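Local coordinates for globin (Geobacter sulfurreducens, PDB 2W31), which forms the globin domain of a globin-coupled sensor, binds a six-coordinate, bis-histidyl haem and probably binds oxygen, at the interface of chains A and B. Residues are numbered along the deposited sequence; one frame, centred on the assembly and turned at random. Chains: chain A/B, Globin.

Contact 1: the interface of chains A and B. Residues chain A 125-126, 128-129, 132; chain B 116, 119-120.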
loop_
_atom_site.group_PDB
_atom_site.type_symbol
_atom_site.label_atom_id
_atom_site.label_comp_id
_atom_site.label_asym_id
_atom_site.label_seq_id
_atom_site.Cartn_x
_atom_site.Cartn_y
_atom_site.Cartn_z
ATOM N N PRO A 125 -4.950 22.232 2.043
ATOM C CA PRO A 125 -4.813 21.000 2.867
ATOM C C PRO A 125 -5.930 19.962 2.729
ATOM O O PRO A 125 -5.641 18.771 2.680
ATOM C CB PRO A 125 -4.763 21.539 4.313
ATOM C CG PRO A 125 -4.299 22.953 4.166
ATOM C CD PRO A 125 -4.863 23.456 2.879
ATOM N N GLU A 126 -7.193 20.359 2.670
ATOM C CA GLU A 126 -8.282 19.424 2.686
ATOM C C GLU A 126 -8.495 18.947 1.263
ATOM O O GLU A 126 -8.884 17.799 1.072
ATOM C CB GLU A 126 -9.536 20.061 3.294
ATOM C CG GLU A 126 -9.459 20.302 4.835
ATOM C CD GLU A 126 -8.784 19.157 5.638
ATOM O OE1 GLU A 126 -9.181 17.986 5.422
ATOM O OE2 GLU A 126 -7.887 19.434 6.494
ATOM N N ARG A 128 -6.022 18.472 -0.746
ATOM C CA ARG A 128 -4.909 17.520 -0.824
ATOM C C ARG A 128 -5.265 16.226 -0.065
ATOM O O ARG A 128 -5.062 15.110 -0.592
ATOM C CB ARG A 128 -3.649 18.210 -0.245
ATOM C CG ARG A 128 -2.390 17.516 -0.544
ATOM C CD ARG A 128 -1.165 18.397 -0.347
ATOM N NE ARG A 128 -1.006 18.808 1.040
ATOM C CZ ARG A 128 -1.114 20.063 1.457
ATOM N NH1 ARG A 128 -1.405 21.022 0.589
ATOM N NH2 ARG A 128 -0.957 20.355 2.738
ATOM N N ARG A 129 -5.821 16.368 1.149
ATOM C CA ARG A 129 -6.144 15.195 1.961
ATOM C C ARG A 129 -7.154 14.295 1.236
ATOM O O ARG A 129 -6.981 13.067 1.122
ATOM C CB ARG A 129 -6.689 15.583 3.332
ATOM C CG ARG A 129 -6.743 14.380 4.296
ATOM C CD ARG A 129 -7.510 14.673 5.612
ATOM N NE ARG A 129 -7.162 15.993 6.175
ATOM C CZ ARG A 129 -6.165 16.248 7.036
ATOM N NH1 ARG A 129 -5.372 15.275 7.525
ATOM N NH2 ARG A 129 -5.982 17.493 7.461
ATOM N N ARG A 132 -5.490 12.584 -1.832
ATOM C CA ARG A 132 -4.584 11.539 -1.373
ATOM C C ARG A 132 -5.390 10.335 -0.876
ATOM O O ARG A 132 -5.021 9.171 -1.176
ATOM C CB ARG A 132 -3.650 12.063 -0.270
ATOM C CG ARG A 132 -2.493 11.113 0.053
ATOM C CD ARG A 132 -1.646 11.599 1.215
ATOM N NE ARG A 132 -2.433 11.795 2.440
ATOM C CZ ARG A 132 -2.623 12.968 3.047
ATOM N NH1 ARG A 132 -2.080 14.073 2.569
ATOM N NH2 ARG A 132 -3.359 13.030 4.149
ATOM N N SER B 116 -2.021 11.338 7.527
ATOM C CA SER B 116 -2.645 12.548 8.133
ATOM C C SER B 116 -1.798 13.122 9.270
ATOM O O SER B 116 -1.722 14.343 9.413
ATOM C CB SER B 116 -4.084 12.267 8.573
ATOM O OG SER B 116 -4.922 12.315 7.418
ATOM N N GLN B 119 0.805 15.121 7.310
ATOM C CA GLN B 119 0.281 16.381 6.775
ATOM C C GLN B 119 0.005 17.399 7.875
ATOM O O GLN B 119 0.240 18.612 7.688
ATOM C CB GLN B 119 -1.016 16.109 5.972
ATOM C CG GLN B 119 -1.816 17.354 5.602
ATOM C CD GLN B 119 -3.061 17.028 4.769
ATOM O OE1 GLN B 119 -3.277 15.868 4.364
ATOM N NE2 GLN B 119 -3.859 18.036 4.503
ATOM N N ASP B 120 -0.511 16.915 8.993
ATOM C CA ASP B 120 -1.009 17.763 10.100
ATOM C C ASP B 120 0.108 18.348 10.972
ATOM O O ASP B 120 -0.119 19.340 11.697
ATOM C CB ASP B 120 -2.055 17.028 10.959
ATOM C CG ASP B 120 -3.362 16.774 10.201
ATOM O OD1 ASP B 120 -3.572 17.417 9.144
ATOM O OD2 ASP B 120 -4.162 15.941 10.675
#
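The backbone carbonyl of A:Pro125, in the first turn of helix 125-151, takes the amide NE2 of B:Gln119 at 2.7 Å from its O, the donor standing above the carbonyl plane. B:Gln119, near the C-terminal end of helix 101-121, reaches this far because its chain runs straight, CG anti to the backbone N (chi1 168°) and extended beyond. Its amide is used at both ends. The carbonyl OE1 is gripped end-on by the guanidinium of A:Arg132, with NH1 and NH2 each 2.8 Å from OE1. NH2 arrives nearly along the C=O axis, NH1 from above the amide plane, and the two flat groups stand almost perpendicular (86°). A:Arg129 instead lays one guanidinium face over the amide, nearly parallel to it, with B:Gln119 NE2 3.7 Å above the plane and toward the rim. The rim of A:Arg129 is ringed by acceptors lying in its plane. NE and NH2 hold the two carboxylate oxygens of A:Glu126 side-on, fixing the rotation of the guanidinium within its own chain. NH1 and NH2 both turn to OD1 of B:Asp120, completing a salt bridge across the interface. With an alanine in place of A:Arg129, the carboxylate of B:Asp120 would probably lose its cationic mate, and one face of the B:Gln119 amide its cover. The cation also sits between the carboxylates of A:Glu126 and B:Asp120, likely easing their mutual repulsion. A:Arg129 NH1 finishes the rim by donating to the hydroxyl OG of B:Ser116 at 3.0 Å, within 2° of the guanidinium plane.

Contact 2: the interface of chains A and B. Residues chain A 99-101, 150; chain B 151.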
loop_
_atom_site.group_PDB
_atom_site.type_symbol
_atom_site.label_atom_id
_atom_site.label_comp_id
_atom_site.label_asym_id
_atom_site.label_seq_id
_atom_site.Cartn_x
_atom_site.Cartn_y
_atom_site.Cartn_z
ATOM N N ASN A 99 7.521 -13.031 -9.272
ATOM C CA ASN A 99 7.200 -13.187 -7.845
ATOM C C ASN A 99 6.300 -12.014 -7.412
ATOM O O ASN A 99 6.558 -10.857 -7.765
ATOM C CB ASN A 99 8.474 -13.255 -6.978
ATOM C CG ASN A 99 8.197 -13.679 -5.525
ATOM O OD1 ASN A 99 7.607 -12.945 -4.734
ATOM N ND2 ASN A 99 8.652 -14.871 -5.170
ATOM N N ALA A 100 5.271 -12.323 -6.625
ATOM C CA ALA A 100 4.308 -11.303 -6.140
ATOM C C ALA A 100 5.030 -10.143 -5.424
ATOM O O ALA A 100 4.549 -8.989 -5.436
ATOM C CB ALA A 100 3.308 -11.933 -5.179
ATOM N N HIS A 101 6.139 -10.417 -4.731
ATOM C CA HIS A 101 6.925 -9.346 -4.060
ATOM C C HIS A 101 7.160 -8.148 -4.982
ATOM O O HIS A 101 7.105 -7.002 -4.538
ATOM C CB HIS A 101 8.268 -9.916 -3.562
ATOM C CG HIS A 101 9.358 -8.905 -3.307
ATOM N ND1 HIS A 101 9.305 -7.904 -2.334
ATOM C CD2 HIS A 101 10.571 -8.780 -3.904
ATOM C CE1 HIS A 101 10.445 -7.226 -2.358
ATOM N NE2 HIS A 101 11.217 -7.725 -3.323
ATOM N N TYR A 150 -2.500 -14.519 -6.840
ATOM C CA TYR A 150 -1.442 -15.461 -6.502
ATOM C C TYR A 150 -1.908 -16.569 -5.548
ATOM O O TYR A 150 -1.266 -17.619 -5.454
ATOM C CB TYR A 150 -0.237 -14.735 -5.898
ATOM C CG TYR A 150 0.596 -14.039 -6.917
ATOM C CD1 TYR A 150 1.803 -14.613 -7.369
ATOM C CD2 TYR A 150 0.212 -12.797 -7.415
ATOM C CE1 TYR A 150 2.601 -13.972 -8.316
ATOM C CE2 TYR A 150 0.996 -12.143 -8.351
ATOM C CZ TYR A 150 2.182 -12.732 -8.804
ATOM O OH TYR A 150 2.951 -12.068 -9.713
ATOM N N ARG B 151 1.276 -17.622 1.203
ATOM C CA ARG B 151 1.708 -18.416 0.033
ATOM C C ARG B 151 2.653 -19.511 0.536
ATOM O O ARG B 151 3.615 -19.218 1.244
ATOM C CB ARG B 151 2.407 -17.493 -0.998
ATOM C CG ARG B 151 1.540 -16.287 -1.479
ATOM C CD ARG B 151 2.130 -15.440 -2.658
ATOM N NE ARG B 151 3.403 -14.738 -2.373
ATOM C CZ ARG B 151 3.524 -13.456 -1.966
ATOM N NH1 ARG B 151 2.467 -12.681 -1.793
ATOM N NH2 ARG B 151 4.723 -12.949 -1.754
#
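The guanidinium of B:Arg151 presents one face to the methyl of A:Ala100, whose CB stands 3.5 Å above the plane and over its centre. The same methyl lies on a face of the A:Tyr150 ring, again over the centre, with CB 3.6 Å above the ring plane. One small side chain thus serves as a spacer between a phenol ring of its own subunit and a cationic plane of the partner. Contact with the guanidinium is spread over several atoms: CZ and NH1 of B:Arg151 are each 3.6 Å from A:Ala100 CB, and NH2 and NE lie slightly farther away. A bend at chi3 (-63°), with chi4 near a right angle, turns the flat end of B:Arg151 broadside to the methyl, while CD, at the bend, rests 4.1 Å from CB of A:Tyr150. Between these side chains the contact is mainly van der Waals, B:Arg151 using its guanidinium face and CD. Beside it, the amide of A:Asn99 stands nearly perpendicular to the guanidinium (84°), and its OD1 is 4.1 Å from B:Arg151 NH2, beyond hydrogen-bonding distance. That oxygen is engaged within chain A, accepting the backbone N of A:His101 at 2.9 Å in the carbonyl plane, on a lone pair. A:Asn99 acts here as an N-terminal cap of helix 100-121, which is likely to steady the first turn, where A:Ala100 sits. In the fold, A:Ala100 starts that helix, A:Tyr150 belongs to the last turn of helix 125-151, and B:Arg151 lies in the loop just beyond the corresponding helix of the other subunit, close to the C-terminal end of the modelled chain.

Contact 1 and contact 2 lie about 32 Å apart, toward opposite ends of the two-fold symmetric interface. Both draw on the same two long helices, the one beginning near residue 100 and the one starting at 125, with contact 2 adding the loop after the second, so the subunits meet along the length of these elements. Contact 1 joins the ends nearest the loop that connects them; contact 2 lies at their other ends. The first is polar and charged, the second mostly packing among the residues described, and each has its twin with the chains exchanged. The full-length sensor may pair this way too.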